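Side-chain contacts in GDNF family receptor alpha-3 (Homo sapiens, PDB 2GH0), which serves as a cell-surface receptor for the neuronal growth factor artemin, whose binding leads to autophosphorylation and activation of the RET receptor: residues C68-A71 with G76-E79; L104-S107 with C111-R114; L115-T120 with L139-G144. One frame throughout, in Å; residues are numbered along the deposited sequence.

Interaction 1: C68-A71 with G76-E79; sequences CPCA and GCGE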
loop_
_atom_site.group_PDB
_atom_site.type_symbol
_atom_site.label_atom_id
_atom_site.label_comp_id
_atom_site.label_asym_id
_atom_site.label_seq_id
_atom_site.Cartn_x
_atom_site.Cartn_y
_atom_site.Cartn_z
ATOM N N CYS C 68 -39.019 -12.303 -21.332
ATOM C CA CYS C 68 -39.110 -13.235 -20.187
ATOM C C CYS C 68 -40.562 -13.321 -19.754
ATOM O O CYS C 68 -41.359 -12.294 -19.846
ATOM C CB CYS C 68 -38.164 -12.794 -19.048
ATOM S SG CYS C 68 -38.385 -11.055 -18.552
ATOM N N PRO C 69 -40.992 -14.522 -19.362
ATOM C CA PRO C 69 -42.405 -14.725 -19.065
ATOM C C PRO C 69 -42.795 -14.302 -17.631
ATOM O O PRO C 69 -41.991 -14.497 -16.734
ATOM C CB PRO C 69 -42.553 -16.247 -19.213
ATOM C CG PRO C 69 -41.247 -16.795 -18.831
ATOM C CD PRO C 69 -40.186 -15.765 -19.197
ATOM N N CYS C 70 -44.031 -13.781 -17.433
ATOM C CA CYS C 70 -44.546 -13.325 -16.140
ATOM C C CYS C 70 -45.933 -13.897 -15.932
ATOM O O CYS C 70 -46.764 -13.842 -16.842
ATOM C CB CYS C 70 -44.643 -11.795 -16.062
ATOM S SG CYS C 70 -43.000 -10.965 -16.121
ATOM N N ALA C 71 -46.218 -14.377 -14.735
ATOM C CA ALA C 71 -47.593 -14.759 -14.399
ATOM C C ALA C 71 -48.504 -13.521 -14.532
ATOM O O ALA C 71 -48.040 -12.377 -14.379
ATOM C CB ALA C 71 -47.669 -15.358 -12.989
ATOM N N GLY C 76 -44.759 -7.240 -10.204
ATOM C CA GLY C 76 -43.297 -7.066 -9.999
ATOM C C GLY C 76 -42.490 -7.583 -11.189
ATOM O O GLY C 76 -41.596 -6.883 -11.737
ATOM N N CYS C 77 -42.818 -8.790 -11.645
ATOM C CA CYS C 77 -42.169 -9.337 -12.856
ATOM C C CYS C 77 -42.427 -8.475 -14.079
ATOM O O CYS C 77 -41.509 -8.135 -14.857
ATOM C CB CYS C 77 -42.649 -10.787 -13.070
ATOM S SG CYS C 77 -41.959 -11.694 -14.424
ATOM N N GLY C 78 -43.689 -8.100 -14.275
ATOM C CA GLY C 78 -44.002 -7.303 -15.452
ATOM C C GLY C 78 -43.305 -5.974 -15.449
ATOM O O GLY C 78 -42.935 -5.488 -16.507
ATOM N N GLU C 79 -43.183 -5.365 -14.269
ATOM C CA GLU C 79 -42.514 -4.075 -14.117
ATOM C C GLU C 79 -41.021 -4.246 -14.391
ATOM O O GLU C 79 -40.417 -3.421 -15.049
ATOM C CB GLU C 79 -42.701 -3.477 -12.713
ATOM C CG GLU C 79 -42.086 -2.115 -12.515
ATOM C CD GLU C 79 -42.333 -1.516 -11.110
ATOM O OE1 GLU C 79 -43.002 -2.177 -10.277
ATOM O OE2 GLU C 79 -41.847 -0.389 -10.846
#

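Interaction 2: L104-S107 with C111-R114; sequences LCFS and CRSR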
loop_
_atom_site.group_PDB
_atom_site.type_symbol
_atom_site.label_atom_id
_atom_site.label_comp_id
_atom_site.label_asym_id
_atom_site.label_seq_id
_atom_site.Cartn_x
_atom_site.Cartn_y
_atom_site.Cartn_z
ATOM N N LEU C 104 -37.447 10.689 -38.265
ATOM C CA LEU C 104 -36.197 10.916 -37.519
ATOM C C LEU C 104 -35.389 9.649 -37.724
ATOM O O LEU C 104 -34.185 9.721 -37.979
ATOM C CB LEU C 104 -36.443 11.213 -36.025
ATOM C CG LEU C 104 -35.203 11.274 -35.074
ATOM C CD1 LEU C 104 -34.205 12.385 -35.437
ATOM C CD2 LEU C 104 -35.606 11.369 -33.597
ATOM N N CYS C 105 -36.033 8.483 -37.581
ATOM C CA CYS C 105 -35.417 7.247 -38.016
ATOM C C CYS C 105 -34.791 7.301 -39.445
ATOM O O CYS C 105 -33.611 6.952 -39.641
ATOM C CB CYS C 105 -36.409 6.073 -37.864
ATOM S SG CYS C 105 -35.657 4.545 -38.290
ATOM N N PHE C 106 -35.552 7.753 -40.436
ATOM C CA PHE C 106 -35.088 7.717 -41.805
ATOM C C PHE C 106 -33.820 8.540 -41.995
ATOM O O PHE C 106 -33.052 8.301 -42.938
ATOM C CB PHE C 106 -36.187 8.195 -42.767
ATOM C CG PHE C 106 -37.297 7.193 -43.000
ATOM C CD1 PHE C 106 -38.542 7.630 -43.442
ATOM C CD2 PHE C 106 -37.098 5.833 -42.802
ATOM C CE1 PHE C 106 -39.606 6.726 -43.712
ATOM C CE2 PHE C 106 -38.143 4.908 -43.036
ATOM C CZ PHE C 106 -39.399 5.377 -43.515
ATOM N N SER C 107 -33.612 9.553 -41.141
ATOM C CA SER C 107 -32.470 10.501 -41.293
ATOM C C SER C 107 -31.090 9.884 -40.971
ATOM O O SER C 107 -30.021 10.434 -41.362
ATOM C CB SER C 107 -32.677 11.731 -40.396
ATOM O OG SER C 107 -32.467 11.399 -39.024
ATOM N N CYS C 111 -30.596 3.354 -38.333
ATOM C CA CYS C 111 -32.031 3.184 -37.978
ATOM C C CYS C 111 -32.862 2.793 -39.186
ATOM O O CYS C 111 -33.648 1.883 -39.100
ATOM C CB CYS C 111 -32.603 4.423 -37.328
ATOM S SG CYS C 111 -34.317 4.150 -36.758
ATOM N N ARG C 112 -32.679 3.475 -40.336
ATOM C CA ARG C 112 -33.431 3.054 -41.535
ATOM C C ARG C 112 -33.268 1.534 -41.838
ATOM O O ARG C 112 -34.254 0.797 -42.069
ATOM C CB ARG C 112 -33.034 3.895 -42.773
ATOM C CG ARG C 112 -33.916 3.459 -43.982
ATOM C CD ARG C 112 -33.431 4.021 -45.277
ATOM N NE ARG C 112 -33.655 5.452 -45.371
ATOM C CZ ARG C 112 -34.788 6.049 -45.783
ATOM N NH1 ARG C 112 -35.896 5.361 -46.096
ATOM N NH2 ARG C 112 -34.812 7.374 -45.835
ATOM N N SER C 113 -32.016 1.074 -41.822
ATOM C CA SER C 113 -31.688 -0.336 -42.046
ATOM C C SER C 113 -32.334 -1.312 -41.024
ATOM O O SER C 113 -32.813 -2.394 -41.399
ATOM C CB SER C 113 -30.155 -0.459 -42.076
ATOM O OG SER C 113 -29.701 -1.801 -42.161
ATOM N N ARG C 114 -32.349 -0.944 -39.740
ATOM C CA ARG C 114 -32.999 -1.781 -38.701
ATOM C C ARG C 114 -34.478 -1.848 -38.917
ATOM O O ARG C 114 -35.107 -2.916 -38.692
ATOM C CB ARG C 114 -32.672 -1.277 -37.316
ATOM C CG ARG C 114 -31.090 -1.265 -37.097
ATOM C CD ARG C 114 -30.625 -2.766 -36.957
ATOM N NE ARG C 114 -29.159 -2.869 -36.842
ATOM C CZ ARG C 114 -28.520 -2.842 -35.673
ATOM N NH1 ARG C 114 -29.230 -2.722 -34.578
ATOM N NH2 ARG C 114 -27.183 -2.969 -35.575
HETATM O O HOH W 1 -31.038 6.731 -44.576
#

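Interaction 3: L115-T120 with L139-G144; sequences LVDFQT and LRAYLG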
loop_
_atom_site.group_PDB
_atom_site.type_symbol
_atom_site.label_atom_id
_atom_site.label_comp_id
_atom_site.label_asym_id
_atom_site.label_seq_id
_atom_site.Cartn_x
_atom_site.Cartn_y
_atom_site.Cartn_z
ATOM N N LEU C 115 -35.043 -0.711 -39.347
ATOM C CA LEU C 115 -36.523 -0.663 -39.603
ATOM C C LEU C 115 -36.860 -1.473 -40.849
ATOM O O LEU C 115 -37.832 -2.210 -40.852
ATOM C CB LEU C 115 -37.072 0.761 -39.717
ATOM C CG LEU C 115 -38.613 0.865 -39.806
ATOM C CD1 LEU C 115 -39.362 0.326 -38.564
ATOM C CD2 LEU C 115 -39.050 2.290 -40.095
ATOM N N VAL C 116 -36.037 -1.369 -41.881
ATOM C CA VAL C 116 -36.203 -2.268 -43.023
ATOM C C VAL C 116 -36.173 -3.763 -42.622
ATOM O O VAL C 116 -37.027 -4.539 -43.065
ATOM C CB VAL C 116 -35.202 -2.003 -44.091
ATOM C CG1 VAL C 116 -35.178 -3.143 -45.073
ATOM C CG2 VAL C 116 -35.533 -0.688 -44.776
ATOM N N ASP C 117 -35.220 -4.184 -41.795
ATOM C CA ASP C 117 -35.231 -5.607 -41.518
ATOM C C ASP C 117 -36.418 -6.032 -40.673
ATOM O O ASP C 117 -36.886 -7.155 -40.834
ATOM C CB ASP C 117 -33.895 -6.208 -41.058
ATOM C CG ASP C 117 -33.170 -5.384 -40.066
ATOM O OD1 ASP C 117 -33.724 -5.253 -38.946
ATOM O OD2 ASP C 117 -31.957 -5.007 -40.346
ATOM N N PHE C 118 -36.917 -5.170 -39.795
ATOM C CA PHE C 118 -38.092 -5.523 -38.981
ATOM C C PHE C 118 -39.333 -5.697 -39.907
ATOM O O PHE C 118 -40.161 -6.637 -39.777
ATOM C CB PHE C 118 -38.297 -4.421 -37.921
ATOM C CG PHE C 118 -39.597 -4.549 -37.151
ATOM C CD1 PHE C 118 -39.812 -5.640 -36.310
ATOM C CD2 PHE C 118 -40.567 -3.629 -37.278
ATOM C CE1 PHE C 118 -40.980 -5.779 -35.622
ATOM C CE2 PHE C 118 -41.790 -3.780 -36.590
ATOM C CZ PHE C 118 -41.981 -4.848 -35.775
ATOM N N GLN C 119 -39.463 -4.795 -40.870
ATOM C CA GLN C 119 -40.538 -4.917 -41.882
ATOM C C GLN C 119 -40.437 -6.155 -42.769
ATOM O O GLN C 119 -41.453 -6.657 -43.194
ATOM C CB GLN C 119 -40.511 -3.683 -42.792
ATOM C CG GLN C 119 -40.940 -2.487 -42.005
ATOM C CD GLN C 119 -40.931 -1.172 -42.822
ATOM O OE1 GLN C 119 -40.273 -1.038 -43.889
ATOM N NE2 GLN C 119 -41.663 -0.184 -42.294
ATOM N N THR C 120 -39.217 -6.599 -43.065
ATOM C CA THR C 120 -38.902 -7.767 -43.902
ATOM C C THR C 120 -39.202 -9.063 -43.130
ATOM O O THR C 120 -39.843 -9.967 -43.672
ATOM C CB THR C 120 -37.444 -7.743 -44.337
ATOM O OG1 THR C 120 -37.245 -6.603 -45.192
ATOM C CG2 THR C 120 -37.031 -9.000 -45.133
ATOM N N LEU C 139 -37.661 -12.051 -34.380
ATOM C CA LEU C 139 -37.267 -11.599 -33.041
ATOM C C LEU C 139 -35.972 -10.818 -33.077
ATOM O O LEU C 139 -35.832 -9.788 -32.406
ATOM C CB LEU C 139 -37.117 -12.797 -32.085
ATOM C CG LEU C 139 -38.502 -13.379 -31.680
ATOM C CD1 LEU C 139 -38.250 -14.470 -30.586
ATOM C CD2 LEU C 139 -39.702 -12.412 -31.233
ATOM N N ARG C 140 -35.043 -11.289 -33.904
ATOM C CA ARG C 140 -33.716 -10.640 -33.994
ATOM C C ARG C 140 -33.867 -9.250 -34.596
ATOM O O ARG C 140 -33.190 -8.306 -34.178
ATOM C CB ARG C 140 -32.766 -11.542 -34.790
ATOM C CG ARG C 140 -31.474 -10.873 -35.264
ATOM C CD ARG C 140 -30.784 -11.690 -36.325
ATOM N NE ARG C 140 -30.311 -12.988 -35.863
ATOM C CZ ARG C 140 -30.812 -14.165 -36.244
ATOM N NH1 ARG C 140 -31.801 -14.246 -37.129
ATOM N NH2 ARG C 140 -30.284 -15.288 -35.761
ATOM N N ALA C 141 -34.765 -9.102 -35.563
ATOM C CA ALA C 141 -35.023 -7.788 -36.204
ATOM C C ALA C 141 -35.784 -6.818 -35.285
ATOM O O ALA C 141 -35.515 -5.611 -35.246
ATOM C CB ALA C 141 -35.814 -7.988 -37.486
ATOM N N TYR C 142 -36.734 -7.353 -34.536
ATOM C CA TYR C 142 -37.421 -6.591 -33.471
ATOM C C TYR C 142 -36.431 -6.080 -32.423
ATOM O O TYR C 142 -36.378 -4.868 -32.162
ATOM C CB TYR C 142 -38.489 -7.464 -32.806
ATOM C CG TYR C 142 -39.197 -6.754 -31.646
ATOM C CD1 TYR C 142 -40.186 -5.799 -31.871
ATOM C CD2 TYR C 142 -38.858 -7.045 -30.327
ATOM C CE1 TYR C 142 -40.837 -5.158 -30.793
ATOM C CE2 TYR C 142 -39.507 -6.394 -29.234
ATOM C CZ TYR C 142 -40.480 -5.428 -29.504
ATOM O OH TYR C 142 -41.009 -4.793 -28.373
ATOM N N LEU C 143 -35.598 -6.969 -31.863
ATOM C CA LEU C 143 -34.614 -6.538 -30.868
ATOM C C LEU C 143 -33.562 -5.603 -31.426
ATOM O O LEU C 143 -33.084 -4.711 -30.725
ATOM C CB LEU C 143 -33.974 -7.720 -30.087
ATOM C CG LEU C 143 -34.972 -8.702 -29.395
ATOM C CD1 LEU C 143 -34.113 -9.698 -28.686
ATOM C CD2 LEU C 143 -35.791 -7.991 -28.412
ATOM N N GLY C 144 -33.268 -5.752 -32.701
ATOM C CA GLY C 144 -32.404 -4.822 -33.468
ATOM C C GLY C 144 -32.888 -3.374 -33.581
ATOM O O GLY C 144 -32.131 -2.494 -34.012
#

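Interaction 1: C68-A71 with G76-E79
Cys70 and Cys77 send their sulfurs to each other by different first torsions. In Cys70, SG sits beside the backbone N and anti to the carbonyl carbon (chi1 -66°). In Cys77 the sulfur is trans to the backbone N (chi1 -177°), which carries it off the helix toward the loop. The two meet in a disulfide, with Cys70 SG 2.1 Å from Cys77 SG. The torsion about the S-S bond is -77°, which makes the bridge left-handed and puts it near the relaxed geometry. The two CB atoms of Cys70 and Cys77 stand 3.7 Å apart across it, and the CA atoms of the same residues 5.7 Å.

The bridge ties the loop 68-71 to the first turns of helix 75-83, in the first of the two GDNF/GAS1 domains held by this chain. Little else joins the two segments. Pro69 O comes to 3.6 Å from Cys77 SG, and Cys70 SG lies 3.5 Å from Gly78 N. Both are packing contacts around the sulfurs. Gly78 has no side chain, and its backbone meets the Cys70 sulfur directly.

A second disulfide runs close by. Cys68 is bonded to Cys12 of helix 11-20, and Cys68 SG is 5.5 Å from Cys77 SG. The side chains of Cys70 and Cys77 also touch Cys12, so the two bridges pack against each other. Asp74 OD1 takes a hydrogen bond from Cys77 N at the start of the helix, and Cys68 O is bound by Arg81 NH1 from further along it.

The covalent bridge is the main link, with no hydrogen bond between the segments. It should hold the loop and helix together without such help, as suits an extracellular domain stabilised by disulfides.

Interaction 2: L104-S107 with C111-R114
The guanidinium of Arg112 lies flat on the ring of Phe106, and beside them Cys105 and Cys111 are joined by a disulfide. The motif is two consecutive helices, 98-106 and 109-121, joined by a short turn and bridged by a disulfide, in the second GDNF/GAS1 domain of this chain.

The stack is an offset cation-pi pair. The two planes are only 3° apart, and their centres are separated by 4.4 Å. The side chains themselves cross at about a right angle. Arg112 is extended as far as CD and then bends at chi3 (-71°), which lays the guanidinium over the ring. NH1 does most of the touching: Arg112 NH1 is 3.5 Å from Phe106 CD2, over one face and displaced to the rim. On the other branch, Arg112 NH2 reaches 3.5 Å from Phe106 CB, at the root of the ring. An alanine at Phe106 takes away the flat surface, and the guanidinium would probably be freer to turn about its own chain.

The two cysteines approach with the same first torsion, each sulfur trans to its backbone N. Cys105 SG is 2.1 Å from Cys111 SG, and the S-S torsion is -106°. Met150 touches both cysteines, and Thr148 packs on Cys111. Asp108 OD2 accepts a hydrogen bond from Cys111 N near the start of the second helix.

Leu104 O takes two donors, Ser107 N and the hydroxyl Ser107 OG, the latter at 2.6 Å. A water bridges the two stacked residues beside the stack. It lies in the guanidinium plane, accepts from Arg112 NE at 3.0 Å and donates to Phe106 O at 3.0 Å.

Interaction 3: L115-T120 with L139-G144
Asp117 O has several neighbours at the crossing of two helices. His121 ND1 hydrogen-bonds to it, Thr120 N makes a weak bond to it, and the methyl of Ala141 packs on it, with Asp117 O 3.6 Å from Ala141 CB. The motif is an antiparallel pair of helices in the second GDNF/GAS1 domain of this chain. The axes of 115-120 and 139-143 run at 149° and approach to 8.2 Å.

The small side chain of Ala141 probably allows this closeness. Its CA is 4.7 Å from Phe118 CA, and the methyl points toward the facing helix. There Ala141 CB sits 3.7 Å from Phe118 CA. The carboxylate of Asp117 adds cover from the side, with OD1 3.7 Å from Ala141 CB.

Phe118 and Tyr142 carry the aromatic half of the contact. In both residues CG is trans to the backbone N (chi1 171° and 177°), and the two side chains lie side by side and point the same way. Phe118 CD1 rests 3.8 Å from Tyr142 CA. Further out, Phe118 CE1 meets Tyr142 CD1 at 3.8 Å, in the plane of the tyrosine ring and at its edge.

Helix 175-186 adds to the cluster. Phe185 stacks on the Phe118 ring, and Phe184 meets it with the planes at about a right angle. Leu191 of helix 189-205 touches Tyr142.

On the helix 115-120 itself, Val116 O accepts from both Thr120 N and Thr120 OG1, the hydroxyl coming from above the carbonyl plane at 3.0 Å.

From the N terminus, interaction 1 comes first and closes the short loop before helix 75-83 in the first GDNF/GAS1 domain of this chain. Interaction 2 then closes the turn between helices 98-106 and 109-121 in the chain's second such domain. Interaction 3 brings helix 135-143 back against 109-121, closing a longer loop. The three follow in series; none nests in or crosses another. Interactions 2 and 3 share helix 109-121 and touch: Arg114 NH1 probably hydrogen-bonds to Gly144 O at 3.0 Å, and Leu115 packs on Phe106. Interaction 1 lies across the chain's centre from both, its centre about 24 Å from that of interaction 3.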